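Long-range contacts in cellulase (PDB 3WX5), which hydrolyses internal beta-1,4-glucosidic bonds of cellulose as a glycoside hydrolase family 12 endoglucanase: residues 76-81 with 218-223; 121-126 with 141-146; 166-171 with 184-189. All blocks are in the same frame, centred on the assembly; numbering follows the deposited sequence.

Contact 1 (76-81 with 218-223); sequences YPAIYL and AVETGF
The ring of Tyr-76 reaches across to the neighbouring backbone at Thr-221, Gly-222 and Phe-223, with CE1 3.5 Å from Gly-222 C. Its CG stands anti to the backbone N (chi1 179°), which carries the ring across and leaves OH 3.2 Å from Thr-221 CA. The hydroxyl is almost as near Gly-222 N, but the angle is too poor for a hydrogen bond; its partner is Ala-121 O on strand 117-127. Gly-222 lets the two backbones come this close and leaves room for the ring, since a side-chain carbon built on it would fall 2.0 Å from Pro-77 O, clash with Ala-78 CA and be tight against Tyr-76 CE1. Farther along the same face, Glu-220 lays CG 3.6 Å from Tyr-80 CB. Its carboxylate lies at the edge of the Tyr-76 ring, in its plane, OE1 being 3.7 Å from CE2 and the two planes only 10° apart. OE2 is taken by His-84 ND1, and the His-84 ring meets that of Tyr-80. On the opposite face Ile-79 CG2 touches Thr-221 CG2 at 3.8 Å, and both residues pack on Phe-237 of strand 233-243, which belongs to the other sheet of the beta jelly roll. Between the two faces runs an antiparallel ladder, with strand directions 155° apart. Ile-79 and Thr-221 exchange a reciprocal pair of backbone hydrogen bonds, as do Leu-81 and Val-219, and a longer bond of 3.2 Å joins Phe-223 N to Pro-77 O. Two chemistries thus lie back to back: apolar packing between the sheets on one face, and buried polar groups on the other, among them the bonded Tyr-76 OH and Glu-220 OE2, where the ring edge and His-84 probably hold the Glu-220 carboxylate in a fixed orientation.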
loop_
_atom_site.group_PDB
_atom_site.type_symbol
_atom_site.label_atom_id
_atom_site.label_comp_id
_atom_site.label_asym_id
_atom_site.label_seq_id
_atom_site.Cartn_x
_atom_site.Cartn_y
_atom_site.Cartn_z
ATOM N N TYR A 76 -6.802 3.924 5.063
ATOM C CA TYR A 76 -5.934 2.887 4.497
ATOM C C TYR A 76 -5.035 2.356 5.630
ATOM O O TYR A 76 -3.848 2.667 5.702
ATOM C CB TYR A 76 -5.120 3.493 3.348
ATOM C CG TYR A 76 -4.136 2.527 2.671
ATOM C CD1 TYR A 76 -4.573 1.369 2.028
ATOM C CD2 TYR A 76 -2.770 2.800 2.670
ATOM C CE1 TYR A 76 -3.650 0.504 1.360
ATOM C CE2 TYR A 76 -1.849 1.944 2.040
ATOM C CZ TYR A 76 -2.282 0.802 1.403
ATOM O OH TYR A 76 -1.346 -0.052 0.833
ATOM N N PRO A 77 -5.629 1.604 6.572
ATOM C CA PRO A 77 -4.800 0.850 7.534
ATOM C C PRO A 77 -3.801 -0.034 6.773
ATOM O O PRO A 77 -4.177 -0.679 5.781
ATOM C CB PRO A 77 -5.818 -0.034 8.271
ATOM C CG PRO A 77 -6.999 -0.156 7.283
ATOM C CD PRO A 77 -7.047 1.190 6.585
ATOM N N ALA A 78 -2.527 0.037 7.143
ATOM C CA ALA A 78 -1.461 -0.486 6.281
ATOM C C ALA A 78 -0.202 -0.838 7.068
ATOM O O ALA A 78 0.004 -0.336 8.157
ATOM C CB ALA A 78 -1.109 0.552 5.195
ATOM N N ILE A 79 0.650 -1.671 6.469
ATOM C CA ILE A 79 1.963 -1.960 7.011
ATOM C C ILE A 79 2.978 -1.535 5.943
ATOM O O ILE A 79 2.675 -1.562 4.745
ATOM C CB ILE A 79 2.132 -3.464 7.361
ATOM C CG1 ILE A 79 3.536 -3.738 7.911
ATOM C CG2 ILE A 79 1.726 -4.409 6.185
ATOM C CD1 ILE A 79 3.644 -5.081 8.697
ATOM N N TYR A 80 4.134 -1.051 6.378
ATOM C CA TYR A 80 5.104 -0.549 5.406
ATOM C C TYR A 80 6.554 -0.743 5.799
ATOM O O TYR A 80 6.906 -0.795 6.994
ATOM C CB TYR A 80 4.820 0.921 5.029
ATOM C CG TYR A 80 5.118 1.953 6.092
ATOM C CD1 TYR A 80 6.362 2.577 6.147
ATOM C CD2 TYR A 80 4.106 2.440 6.918
ATOM C CE1 TYR A 80 6.633 3.565 7.106
ATOM C CE2 TYR A 80 4.354 3.452 7.854
ATOM C CZ TYR A 80 5.624 4.003 7.945
ATOM O OH TYR A 80 5.876 5.016 8.852
ATOM N N LEU A 81 7.386 -0.765 4.758
ATOM C CA LEU A 81 8.818 -0.561 4.850
ATOM C C LEU A 81 9.159 0.787 4.227
ATOM O O LEU A 81 8.587 1.159 3.200
ATOM C CB LEU A 81 9.521 -1.657 4.051
ATOM C CG LEU A 81 11.046 -1.506 4.100
ATOM C CD1 LEU A 81 11.669 -2.542 4.992
ATOM C CD2 LEU A 81 11.588 -1.593 2.688
ATOM N N ALA A 218 8.599 4.478 0.068
ATOM C CA ALA A 218 7.866 3.580 0.953
ATOM C C ALA A 218 7.201 2.495 0.158
ATOM O O ALA A 218 6.632 2.773 -0.885
ATOM C CB ALA A 218 6.781 4.371 1.722
ATOM N N VAL A 219 7.208 1.279 0.702
ATOM C CA VAL A 219 6.454 0.175 0.128
ATOM C C VAL A 219 5.456 -0.245 1.210
ATOM O O VAL A 219 5.871 -0.751 2.282
ATOM C CB VAL A 219 7.393 -1.027 -0.183
ATOM C CG1 VAL A 219 6.585 -2.220 -0.754
ATOM C CG2 VAL A 219 8.468 -0.590 -1.187
ATOM N N GLU A 220 4.162 -0.102 0.905
ATOM C CA GLU A 220 3.112 -0.343 1.897
ATOM C C GLU A 220 2.129 -1.340 1.331
ATOM O O GLU A 220 1.973 -1.446 0.116
ATOM C CB GLU A 220 2.371 0.964 2.241
ATOM C CG GLU A 220 3.217 2.227 2.097
ATOM C CD GLU A 220 2.598 3.480 2.749
ATOM O OE1 GLU A 220 1.387 3.488 3.075
ATOM O OE2 GLU A 220 3.360 4.438 3.021
ATOM N N THR A 221 1.398 -2.027 2.202
ATOM C CA THR A 221 0.182 -2.668 1.734
ATOM C C THR A 221 -0.875 -2.630 2.827
ATOM O O THR A 221 -0.551 -2.380 3.993
ATOM C CB THR A 221 0.456 -4.121 1.300
ATOM O OG1 THR A 221 -0.678 -4.603 0.565
ATOM C CG2 THR A 221 0.712 -5.024 2.550
ATOM N N GLY A 222 -2.138 -2.788 2.448
ATOM C CA GLY A 222 -3.236 -2.612 3.416
ATOM C C GLY A 222 -4.548 -2.621 2.686
ATOM O O GLY A 222 -4.630 -3.171 1.587
ATOM N N PHE A 223 -5.552 -1.939 3.241
ATOM C CA PHE A 223 -6.902 -2.003 2.678
ATOM C C PHE A 223 -7.385 -0.570 2.540
ATOM O O PHE A 223 -7.470 0.149 3.540
ATOM C CB PHE A 223 -7.833 -2.756 3.635
ATOM C CG PHE A 223 -7.342 -4.147 3.987
ATOM C CD1 PHE A 223 -7.547 -5.199 3.101
ATOM C CD2 PHE A 223 -6.604 -4.378 5.155
ATOM C CE1 PHE A 223 -7.080 -6.480 3.390
ATOM C CE2 PHE A 223 -6.099 -5.667 5.446
ATOM C CZ PHE A 223 -6.363 -6.714 4.571
#

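Contact 2 (121-126 with 141-146); sequences AYDLWF and ELMIWL
Adjacent antiparallel strands of the curved sheet of the family 12 beta jelly roll meet here, setting Asp-123 beside Met-143 and Trp-125 beside Glu-141 on one face. Their directions differ by 172°, and reciprocal backbone hydrogen bonds join Tyr-122 with Ile-144 and Leu-124 with Leu-142. The shortest of the four, Leu-124 N to Leu-142 O, measures 2.7 Å. Glu-141 runs extended alongside the Trp-125 indole, pointing the same way. Its CB sits over the face of the six-membered ring, 3.8 Å from the centroid, a CH-pi contact, while OE1 comes within 3.3 Å of Trp-125 CH2. The same oxygen accepts a hydrogen bond from Trp-178 NE1, which probably limits the rotation of the carboxylate. Glu-141 OE2 approaches Asp-123 OD1 to 2.6 Å, the two carboxylates crossing with their planes 44° apart. Tyr-136 stacks on Trp-125, and Trp-85 meets it edge-to-face. This acidic, tryptophan-rich face is consistent with the substrate cleft that the concave sheet forms in this family.

The reverse face is apolar. Phe-126 CE1 meets Leu-142 CB at 3.8 Å, and Tyr-122 CE1, at the ring edge, meets Leu-146 CD1 at 4.0 Å. Helix 197-206 covers much of this side, touching Phe-126, Leu-142 and Ile-144, whereas Tyr-122 OH is bonded to Ser-106 OG in the other sheet. Back on the polar face, Met-143 is bent at its last torsion (chi3 76°), which turns CE toward Ala-121 CB. Its sulfur is engaged on its own strand: Trp-145 NE1 makes a weak hydrogen bond of 3.5 Å to Met-143 SD, while CD1 of that indole lies 3.7 Å from Ala-121 CB.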
loop_
_atom_site.group_PDB
_atom_site.type_symbol
_atom_site.label_atom_id
_atom_site.label_comp_id
_atom_site.label_asym_id
_atom_site.label_seq_id
_atom_site.Cartn_x
_atom_site.Cartn_y
_atom_site.Cartn_z
ATOM N N ALA A 121 -4.570 -3.807 -1.249
ATOM C CA ALA A 121 -3.741 -3.158 -2.258
ATOM C C ALA A 121 -2.407 -2.700 -1.693
ATOM O O ALA A 121 -2.347 -2.157 -0.589
ATOM C CB ALA A 121 -4.479 -1.982 -2.903
ATOM N N TYR A 122 -1.344 -2.919 -2.462
ATOM C CA TYR A 122 -0.053 -2.268 -2.182
ATOM C C TYR A 122 -0.197 -0.777 -2.543
ATOM O O TYR A 122 -0.994 -0.419 -3.413
ATOM C CB TYR A 122 1.016 -2.894 -3.068
ATOM C CG TYR A 122 1.572 -4.189 -2.523
ATOM C CD1 TYR A 122 0.913 -5.403 -2.726
ATOM C CD2 TYR A 122 2.708 -4.186 -1.741
ATOM C CE1 TYR A 122 1.435 -6.582 -2.222
ATOM C CE2 TYR A 122 3.246 -5.353 -1.255
ATOM C CZ TYR A 122 2.585 -6.544 -1.465
ATOM O OH TYR A 122 3.105 -7.727 -0.970
ATOM N N ASP A 123 0.644 0.056 -1.947
ATOM C CA ASP A 123 0.670 1.499 -2.205
ATOM C C ASP A 123 2.142 1.882 -2.080
ATOM O O ASP A 123 2.729 1.683 -1.015
ATOM C CB ASP A 123 -0.184 2.206 -1.111
ATOM C CG ASP A 123 -0.664 3.578 -1.544
ATOM O OD1 ASP A 123 -0.615 3.818 -2.749
ATOM O OD2 ASP A 123 -1.148 4.388 -0.707
ATOM N N LEU A 124 2.782 2.256 -3.195
ATOM C CA LEU A 124 4.192 2.662 -3.144
ATOM C C LEU A 124 4.286 4.143 -3.485
ATOM O O LEU A 124 3.644 4.608 -4.435
ATOM C CB LEU A 124 5.014 1.865 -4.178
ATOM C CG LEU A 124 5.393 0.415 -3.838
ATOM C CD1 LEU A 124 4.171 -0.466 -3.739
ATOM C CD2 LEU A 124 6.340 -0.136 -4.920
ATOM N N TRP A 125 5.210 4.850 -2.825
ATOM C CA TRP A 125 5.231 6.304 -2.908
ATOM C C TRP A 125 6.605 6.722 -3.436
ATOM O O TRP A 125 7.634 6.224 -2.967
ATOM C CB TRP A 125 4.977 6.948 -1.523
ATOM C CG TRP A 125 3.536 6.944 -1.104
ATOM C CD1 TRP A 125 2.953 6.158 -0.144
ATOM C CD2 TRP A 125 2.484 7.747 -1.658
ATOM N NE1 TRP A 125 1.613 6.455 -0.050
ATOM C CE2 TRP A 125 1.288 7.376 -1.008
ATOM C CE3 TRP A 125 2.445 8.756 -2.625
ATOM C CZ2 TRP A 125 0.068 8.037 -1.244
ATOM C CZ3 TRP A 125 1.218 9.374 -2.900
ATOM C CH2 TRP A 125 0.034 8.950 -2.265
ATOM N N PHE A 126 6.591 7.645 -4.388
ATOM C CA PHE A 126 7.802 8.143 -5.052
ATOM C C PHE A 126 7.821 9.671 -5.077
ATOM O O PHE A 126 6.782 10.320 -5.208
ATOM C CB PHE A 126 7.831 7.668 -6.508
ATOM C CG PHE A 126 7.668 6.179 -6.664
ATOM C CD1 PHE A 126 6.407 5.592 -6.593
ATOM C CD2 PHE A 126 8.757 5.380 -6.986
ATOM C CE1 PHE A 126 6.266 4.197 -6.700
ATOM C CE2 PHE A 126 8.601 4.014 -7.202
ATOM C CZ PHE A 126 7.336 3.433 -7.098
ATOM N N GLU A 141 2.319 7.753 -7.063
ATOM C CA GLU A 141 1.817 6.722 -6.194
ATOM C C GLU A 141 1.507 5.551 -7.109
ATOM O O GLU A 141 0.801 5.715 -8.123
ATOM C CB GLU A 141 0.516 7.187 -5.518
ATOM C CG GLU A 141 -0.214 6.079 -4.738
ATOM C CD GLU A 141 -1.554 6.546 -4.167
ATOM O OE1 GLU A 141 -2.034 7.648 -4.523
ATOM O OE2 GLU A 141 -2.123 5.815 -3.335
ATOM N N LEU A 142 2.029 4.383 -6.745
ATOM C CA LEU A 142 1.789 3.174 -7.519
ATOM C C LEU A 142 1.065 2.160 -6.650
ATOM O O LEU A 142 1.559 1.758 -5.597
ATOM C CB LEU A 142 3.105 2.607 -8.059
ATOM C CG LEU A 142 3.023 1.446 -9.053
ATOM C CD1 LEU A 142 4.342 1.320 -9.878
ATOM C CD2 LEU A 142 2.722 0.142 -8.335
ATOM N N MET A 143 -0.155 1.831 -7.043
ATOM C CA MET A 143 -0.954 0.865 -6.306
ATOM C C MET A 143 -1.006 -0.473 -7.054
ATOM O O MET A 143 -1.027 -0.507 -8.286
ATOM C CB MET A 143 -2.392 1.368 -6.112
ATOM C CG MET A 143 -2.530 2.742 -5.461
ATOM S SD MET A 143 -4.142 2.889 -4.601
ATOM C CE MET A 143 -3.886 1.922 -3.084
ATOM N N ILE A 144 -1.214 -1.543 -6.292
ATOM C CA ILE A 144 -1.396 -2.872 -6.875
ATOM C C ILE A 144 -2.556 -3.504 -6.149
ATOM O O ILE A 144 -2.429 -3.835 -4.968
ATOM C CB ILE A 144 -0.167 -3.754 -6.688
ATOM C CG1 ILE A 144 1.047 -3.094 -7.358
ATOM C CG2 ILE A 144 -0.424 -5.131 -7.342
ATOM C CD1 ILE A 144 2.396 -3.748 -7.033
ATOM N N TRP A 145 -3.702 -3.585 -6.830
ATOM C CA TRP A 145 -4.946 -4.026 -6.197
ATOM C C TRP A 145 -5.076 -5.538 -6.402
ATOM O O TRP A 145 -5.086 -6.013 -7.535
ATOM C CB TRP A 145 -6.162 -3.348 -6.852
ATOM C CG TRP A 145 -6.330 -1.846 -6.590
ATOM C CD1 TRP A 145 -5.337 -0.917 -6.356
ATOM C CD2 TRP A 145 -7.573 -1.125 -6.556
ATOM N NE1 TRP A 145 -5.907 0.333 -6.142
ATOM C CE2 TRP A 145 -7.268 0.236 -6.309
ATOM C CE3 TRP A 145 -8.916 -1.495 -6.764
ATOM C CZ2 TRP A 145 -8.263 1.213 -6.170
ATOM C CZ3 TRP A 145 -9.916 -0.506 -6.677
ATOM C CH2 TRP A 145 -9.577 0.833 -6.402
ATOM N N LEU A 146 -5.194 -6.277 -5.303
ATOM C CA LEU A 146 -5.219 -7.742 -5.339
ATOM C C LEU A 146 -6.615 -8.313 -5.127
ATOM O O LEU A 146 -6.928 -9.415 -5.595
ATOM C CB LEU A 146 -4.282 -8.314 -4.267
ATOM C CG LEU A 146 -2.828 -7.851 -4.421
ATOM C CD1 LEU A 146 -2.030 -8.324 -3.227
ATOM C CD2 LEU A 146 -2.211 -8.374 -5.752
#

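Contact 3 (166-171 with 184-189); sequences GATWEV and RRTTPV
Glu-170 OE1 accepts a 2.7 Å hydrogen bond from a water and another from Trp-172 NE1; the water in turn accepts a weak hydrogen bond from Arg-184 NH1. A second water donates to both Glu-170 OE2 and Arg-185 O, so each carboxylate oxygen is bridged to the other strand. No direct salt bridge forms with Arg-184, whose NE stays 4.9 Å from Glu-170 OE1. The backbones of Glu-170 and Arg-184 exchange two hydrogen bonds, and Thr-186 N extends the pairing to Thr-168 O at 3.0 Å. On the other face Arg-185 has CG anti to the backbone N (chi1 -153°), which sets CG over the Trp-169 ring face, 3.8 Å from the six-membered centroid. Its guanidinium is held between Ala-167 CB and Val-189 CG1, with NH1 bonded to Thr-187 O at 3.0 Å. An alanine in place of Arg-185 would probably uncover that part of the indole face and leave Thr-187 O without this donor. The contact belongs to the hairpin of strands 167-175 and 179-185, flanked by strand 157-164 beyond the first and strand 140-149 beyond the second, while Trp-169 turns inward to meet Phe-200 of helix 197-206 edge-to-face.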
loop_
_atom_site.group_PDB
_atom_site.type_symbol
_atom_site.label_atom_id
_atom_site.label_comp_id
_atom_site.label_asym_id
_atom_site.label_seq_id
_atom_site.Cartn_x
_atom_site.Cartn_y
_atom_site.Cartn_z
ATOM N N GLY A 166 3.894 -12.319 -13.384
ATOM C CA GLY A 166 3.298 -13.650 -13.351
ATOM C C GLY A 166 1.781 -13.618 -13.406
ATOM O O GLY A 166 1.133 -14.629 -13.166
ATOM N N ALA A 167 1.213 -12.440 -13.669
ATOM C CA ALA A 167 -0.238 -12.280 -13.744
ATOM C C ALA A 167 -0.580 -11.151 -14.691
ATOM O O ALA A 167 0.310 -10.601 -15.334
ATOM C CB ALA A 167 -0.819 -12.012 -12.345
ATOM N N THR A 168 -1.885 -10.905 -14.852
ATOM C CA THR A 168 -2.421 -9.910 -15.765
ATOM C C THR A 168 -3.104 -8.802 -14.958
ATOM O O THR A 168 -3.784 -9.097 -13.957
ATOM C CB THR A 168 -3.454 -10.616 -16.723
ATOM O OG1 THR A 168 -2.695 -11.516 -17.551
ATOM C CG2 THR A 168 -4.102 -9.616 -17.635
ATOM N N TRP A 169 -2.956 -7.556 -15.421
ATOM C CA TRP A 169 -3.419 -6.356 -14.699
ATOM C C TRP A 169 -4.028 -5.321 -15.639
ATOM O O TRP A 169 -3.496 -5.045 -16.701
ATOM C CB TRP A 169 -2.248 -5.696 -13.933
ATOM C CG TRP A 169 -1.363 -6.719 -13.202
ATOM C CD1 TRP A 169 -0.357 -7.481 -13.758
ATOM C CD2 TRP A 169 -1.445 -7.114 -11.818
ATOM N NE1 TRP A 169 0.125 -8.379 -12.817
ATOM C CE2 TRP A 169 -0.508 -8.161 -11.621
ATOM C CE3 TRP A 169 -2.209 -6.680 -10.721
ATOM C CZ2 TRP A 169 -0.272 -8.731 -10.361
ATOM C CZ3 TRP A 169 -2.025 -7.305 -9.490
ATOM C CH2 TRP A 169 -1.063 -8.331 -9.327
ATOM N N GLU A 170 -5.091 -4.677 -15.171
ATOM C CA GLU A 170 -5.550 -3.390 -15.706
ATOM C C GLU A 170 -4.641 -2.275 -15.261
ATOM O O GLU A 170 -4.298 -2.213 -14.083
ATOM C CB GLU A 170 -6.950 -3.089 -15.156
ATOM C CG GLU A 170 -7.971 -4.216 -15.416
ATOM C CD GLU A 170 -9.305 -3.945 -14.766
ATOM O OE1 GLU A 170 -9.484 -2.840 -14.233
ATOM O OE2 GLU A 170 -10.167 -4.851 -14.738
ATOM N N VAL A 171 -4.298 -1.354 -16.171
ATOM C CA VAL A 171 -3.488 -0.202 -15.790
ATOM C C VAL A 171 -4.372 1.045 -15.776
ATOM O O VAL A 171 -5.089 1.305 -16.754
ATOM C CB VAL A 171 -2.296 0.005 -16.763
ATOM C CG1 VAL A 171 -1.369 1.068 -16.248
ATOM C CG2 VAL A 171 -1.510 -1.322 -16.959
ATOM N N ARG A 184 -4.731 -3.169 -11.344
ATOM C CA ARG A 184 -5.778 -3.963 -10.726
ATOM C C ARG A 184 -5.709 -5.363 -11.318
ATOM O O ARG A 184 -5.933 -5.532 -12.520
ATOM C CB ARG A 184 -7.158 -3.342 -11.018
ATOM C CG ARG A 184 -8.292 -4.040 -10.268
ATOM C CD ARG A 184 -9.687 -3.535 -10.700
ATOM N NE ARG A 184 -10.615 -3.771 -9.602
ATOM C CZ ARG A 184 -11.654 -2.988 -9.311
ATOM N NH1 ARG A 184 -11.976 -1.978 -10.122
ATOM N NH2 ARG A 184 -12.365 -3.219 -8.207
ATOM N N ARG A 185 -5.562 -6.380 -10.473
ATOM C CA ARG A 185 -5.382 -7.751 -11.003
ATOM C C ARG A 185 -6.669 -8.132 -11.737
ATOM O O ARG A 185 -7.757 -7.728 -11.307
ATOM C CB ARG A 185 -5.134 -8.742 -9.864
ATOM C CG ARG A 185 -4.320 -9.961 -10.305
ATOM C CD ARG A 185 -4.024 -10.844 -9.090
ATOM N NE ARG A 185 -3.098 -11.941 -9.394
ATOM C CZ ARG A 185 -3.440 -13.065 -10.010
ATOM N NH1 ARG A 185 -4.707 -13.273 -10.389
ATOM N NH2 ARG A 185 -2.526 -14.030 -10.150
ATOM N N THR A 186 -6.551 -8.830 -12.863
ATOM C CA THR A 186 -7.742 -9.146 -13.683
ATOM C C THR A 186 -8.642 -10.155 -12.974
ATOM O O THR A 186 -9.848 -10.236 -13.261
ATOM C CB THR A 186 -7.373 -9.676 -15.094
ATOM O OG1 THR A 186 -6.524 -10.808 -14.963
ATOM C CG2 THR A 186 -6.615 -8.609 -15.904
ATOM N N THR A 187 -8.044 -10.990 -12.115
ATOM C CA THR A 187 -8.819 -11.725 -11.112
ATOM C C THR A 187 -8.225 -11.595 -9.723
ATOM O O THR A 187 -7.002 -11.536 -9.569
ATOM C CB THR A 187 -8.959 -13.237 -11.451
ATOM O OG1 THR A 187 -7.669 -13.831 -11.495
ATOM C CG2 THR A 187 -9.634 -13.419 -12.819
ATOM N N PRO A 188 -9.083 -11.550 -8.696
ATOM C CA PRO A 188 -8.584 -11.304 -7.328
ATOM C C PRO A 188 -7.831 -12.503 -6.747
ATOM O O PRO A 188 -8.084 -13.633 -7.166
ATOM C CB PRO A 188 -9.854 -10.986 -6.528
ATOM C CG PRO A 188 -11.007 -11.537 -7.376
ATOM C CD PRO A 188 -10.562 -11.596 -8.793
ATOM N N VAL A 189 -6.871 -12.255 -5.845
ATOM C CA VAL A 189 -6.216 -13.309 -5.077
ATOM C C VAL A 189 -6.257 -12.973 -3.587
ATOM O O VAL A 189 -6.622 -11.865 -3.211
ATOM C CB VAL A 189 -4.721 -13.460 -5.471
ATOM C CG1 VAL A 189 -4.572 -14.100 -6.865
ATOM C CG2 VAL A 189 -3.995 -12.130 -5.392
HETATM O O HOH W 1 -9.942 -6.656 -12.659
HETATM O O HOH W 2 -11.810 -2.445 -12.891
#

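How the contacts relate
All three contacts belong to one curved sheet, with contacts 1 and 2 near the middle of the chain and contact 3 toward its periphery. Contacts 1 and 2, centres 9 Å apart, join directly: Glu-220 O lies 2.9 Å from Asp-123 N, since strands 215-225 and 117-127 are neighbours. Contacts 2 and 3, centres 13 Å apart, meet where Trp-145 O comes within 3.0 Å of Arg-185 N, and Ile-144 CG2 packs 3.5 Å from Trp-169 CZ3. Contacts 1 and 3 do not touch; their nearest atoms are about 9 Å apart. The polar faces of contacts 1 and 2 adjoin and are consistent with one substrate cleft, whereas contact 3 lies farther out, beyond strand 140-149.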